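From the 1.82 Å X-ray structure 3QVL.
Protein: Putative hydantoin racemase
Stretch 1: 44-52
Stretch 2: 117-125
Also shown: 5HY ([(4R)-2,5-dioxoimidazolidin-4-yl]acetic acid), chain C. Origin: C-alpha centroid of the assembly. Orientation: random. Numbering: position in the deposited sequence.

Stretch 1, residues 44-52: SIEGHFDEA
Stretch 2, residues 117-125: TLPRTLIIA

Ile124, Glu46 and His48 cover the most surface in this contact, which buries 398 Å². No hydrogen bond runs directly between the stretches, whose direct contact is packing; 5HY links them through Ile45 (Ile45 N to 5HY OAB and Ile45 O to 5HY N, both 2.9 Å) and Thr117 (Thr117 OG1 to 5HY OD1, 2.7 Å). The backbones come nearest at Gly47 and Thr121, whose CA atoms lie 5.8 Å apart. Gly47 (phi/psi 148/-177) occupies the N-cap position before a helix that begins at His48 and continues past Ala52; Glu51 N bonds to Gly47 O at 3.1 Å. Residues 119-121 form a 3-10 segment leading into helix.

Ile124 (m, t) points its CA-to-CB bond toward stretch 1. Its CD1 lies 3.8 Å from Gly47 C and over one face of the His48 ring, while its CG2 sits 3.6 Å from Glu51 OE1. His48 (chi1 m, chi2 -90°) starts sideways, but its ring comes nearer, placing CE1 3.8 Å from Ile124 CG1 and NE2 3.7 Å from Ile123 CG2. His48 NE2 is covered by the contact and has no polar partner in the model.

Glu46 (m, t, chi3 -46°; phi/psi -135/48) donates a hydrogen bond from its N to Asp50 OD2 (2.8 Å, N-H...O angle 151°). Its OE2 lies 3.5 Å from Leu118 CD1, and its CA 3.9 Å from Thr121 CG2. Arg120 (chi1 p, chi2 t, chi3 m) places one face of its guanidinium against Glu46 O, which is 3.3 Å from Arg120 NE, but the angle is too poor for a hydrogen bond.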

# COMPACT_ATOMS: atom_id res chain seq x y z
N SER A 44 -20.83 -4.18 -27.09
CA SER A 44 -19.89 -4.79 -26.15
C SER A 44 -19.00 -3.73 -25.53
O SER A 44 -18.75 -2.68 -26.13
CB SER A 44 -19.04 -5.87 -26.84
OG SER A 44 -18.18 -5.31 -27.82
N ILE A 45 -18.52 -4.00 -24.32
CA ILE A 45 -17.72 -3.04 -23.57
C ILE A 45 -16.24 -3.44 -23.61
O ILE A 45 -15.84 -4.45 -23.02
CB ILE A 45 -18.23 -2.89 -22.11
CG1 ILE A 45 -19.71 -2.52 -22.11
CG2 ILE A 45 -17.42 -1.84 -21.37
CD1 ILE A 45 -20.48 -3.01 -20.91
N GLU A 46 -15.46 -2.64 -24.33
CA GLU A 46 -14.06 -2.96 -24.61
C GLU A 46 -13.15 -1.75 -24.40
O GLU A 46 -12.33 -1.42 -25.26
CB GLU A 46 -13.91 -3.48 -26.04
CG GLU A 46 -14.68 -4.77 -26.32
CD GLU A 46 -14.63 -5.19 -27.78
OE1 GLU A 46 -14.82 -4.32 -28.66
OE2 GLU A 46 -14.40 -6.39 -28.04
N GLY A 47 -13.31 -1.09 -23.26
CA GLY A 47 -12.52 0.10 -22.94
C GLY A 47 -13.27 1.11 -22.11
O GLY A 47 -14.43 0.89 -21.74
N HIS A 48 -12.62 2.24 -21.84
CA HIS A 48 -13.14 3.26 -20.94
C HIS A 48 -14.29 4.06 -21.56
O HIS A 48 -15.24 4.42 -20.86
CB HIS A 48 -12.01 4.19 -20.49
CG HIS A 48 -10.79 3.47 -20.01
ND1 HIS A 48 -10.60 3.10 -18.70
CD2 HIS A 48 -9.69 3.05 -20.68
CE1 HIS A 48 -9.44 2.48 -18.58
NE2 HIS A 48 -8.87 2.43 -19.77
N PHE A 49 -14.19 4.32 -22.86
CA PHE A 49 -15.25 4.99 -23.63
C PHE A 49 -16.54 4.17 -23.60
O PHE A 49 -17.61 4.71 -23.31
CB PHE A 49 -14.77 5.24 -25.06
CG PHE A 49 -15.82 5.79 -25.99
CD1 PHE A 49 -16.07 7.15 -26.05
CD2 PHE A 49 -16.54 4.94 -26.83
CE1 PHE A 49 -17.04 7.67 -26.91
CE2 PHE A 49 -17.51 5.44 -27.70
CZ PHE A 49 -17.76 6.81 -27.74
N ASP A 50 -16.41 2.88 -23.88
CA ASP A 50 -17.54 1.95 -23.83
C ASP A 50 -18.16 1.88 -22.43
O ASP A 50 -19.39 1.84 -22.30
CB ASP A 50 -17.11 0.54 -24.27
CG ASP A 50 -16.69 0.48 -25.73
OD1 ASP A 50 -17.02 1.40 -26.50
OD2 ASP A 50 -16.04 -0.52 -26.11
N GLU A 51 -17.31 1.89 -21.41
CA GLU A 51 -17.76 1.84 -20.01
C GLU A 51 -18.61 3.05 -19.61
O GLU A 51 -19.61 2.90 -18.90
CB GLU A 51 -16.57 1.72 -19.05
CG GLU A 51 -16.01 0.31 -18.93
CD GLU A 51 -15.62 -0.03 -17.51
OE1 GLU A 51 -14.90 0.76 -16.87
OE2 GLU A 51 -16.03 -1.11 -17.04
N ALA A 52 -18.19 4.23 -20.06
CA ALA A 52 -18.91 5.47 -19.76
C ALA A 52 -20.32 5.47 -20.35
O ALA A 52 -21.27 5.92 -19.71
CB ALA A 52 -18.12 6.68 -20.26
N THR A 117 -11.30 -11.32 -21.75
CA THR A 117 -11.33 -11.51 -23.20
C THR A 117 -10.31 -10.65 -23.96
O THR A 117 -9.40 -11.19 -24.60
CB THR A 117 -12.76 -11.31 -23.78
OG1 THR A 117 -13.73 -11.73 -22.81
CG2 THR A 117 -12.94 -12.13 -25.05
N LEU A 118 -10.45 -9.32 -23.89
CA LEU A 118 -9.55 -8.39 -24.59
C LEU A 118 -8.45 -7.84 -23.70
O LEU A 118 -8.71 -7.45 -22.56
CB LEU A 118 -10.34 -7.22 -25.20
CG LEU A 118 -10.71 -7.17 -26.69
CD1 LEU A 118 -11.14 -5.75 -27.03
CD2 LEU A 118 -9.58 -7.59 -27.61
N PRO A 119 -7.20 -7.78 -24.22
CA PRO A 119 -6.05 -7.23 -23.49
C PRO A 119 -6.23 -5.80 -22.97
O PRO A 119 -5.77 -5.50 -21.87
CB PRO A 119 -4.93 -7.26 -24.54
CG PRO A 119 -5.29 -8.41 -25.41
CD PRO A 119 -6.79 -8.39 -25.50
N ARG A 120 -6.89 -4.94 -23.73
CA ARG A 120 -7.06 -3.53 -23.33
C ARG A 120 -8.02 -3.34 -22.15
O ARG A 120 -8.09 -2.25 -21.58
CB ARG A 120 -7.47 -2.65 -24.53
CG ARG A 120 -8.89 -2.87 -25.05
CD ARG A 120 -9.22 -1.88 -26.16
NE ARG A 120 -9.20 -0.49 -25.69
CZ ARG A 120 -9.32 0.57 -26.48
NH1 ARG A 120 -9.49 0.43 -27.79
NH2 ARG A 120 -9.29 1.79 -25.95
N THR A 121 -8.73 -4.40 -21.78
CA THR A 121 -9.64 -4.37 -20.63
C THR A 121 -8.95 -4.81 -19.34
O THR A 121 -9.53 -4.71 -18.25
CB THR A 121 -10.92 -5.22 -20.86
OG1 THR A 121 -10.57 -6.61 -20.90
CG2 THR A 121 -11.62 -4.83 -22.15
N LEU A 122 -7.72 -5.31 -19.45
CA LEU A 122 -6.95 -5.76 -18.29
C LEU A 122 -6.70 -4.62 -17.29
O LEU A 122 -6.76 -4.83 -16.08
CB LEU A 122 -5.62 -6.40 -18.70
CG LEU A 122 -5.68 -7.80 -19.34
CD1 LEU A 122 -4.38 -8.10 -20.08
CD2 LEU A 122 -5.96 -8.88 -18.31
N ILE A 123 -6.45 -3.42 -17.82
CA ILE A 123 -6.24 -2.23 -16.99
C ILE A 123 -7.49 -1.88 -16.16
O ILE A 123 -7.37 -1.42 -15.02
CB ILE A 123 -5.75 -1.00 -17.83
CG1 ILE A 123 -5.23 0.13 -16.94
CG2 ILE A 123 -6.84 -0.50 -18.79
CD1 ILE A 123 -3.88 -0.16 -16.28
N ILE A 124 -8.67 -2.10 -16.74
CA ILE A 124 -9.94 -1.87 -16.05
C ILE A 124 -10.09 -2.84 -14.88
O ILE A 124 -10.52 -2.45 -13.79
CB ILE A 124 -11.14 -1.98 -17.03
CG1 ILE A 124 -11.04 -0.90 -18.13
CG2 ILE A 124 -12.48 -1.86 -16.29
CD1 ILE A 124 -11.98 -1.11 -19.31
N ALA A 125 -9.72 -4.10 -15.11
CA ALA A 125 -9.74 -5.13 -14.07
C ALA A 125 -8.71 -4.84 -12.97
O ALA A 125 -8.98 -5.08 -11.79
CB ALA A 125 -9.52 -6.51 -14.67
C 5HY C . -18.17 -7.86 -19.94
N 5HY C . -17.35 -6.33 -21.45
O 5HY C . -18.31 -8.62 -18.99
CA 5HY C . -16.96 -6.97 -20.19
CB 5HY C . -15.64 -7.77 -20.33
CG 5HY C . -15.68 -8.99 -21.27
OAB 5HY C . -19.19 -6.38 -22.76
NAF 5HY C . -19.07 -7.66 -20.90
CAI 5HY C . -18.58 -6.76 -21.77
OD1 5HY C . -14.58 -9.50 -21.55
OD2 5HY C . -16.79 -9.39 -21.68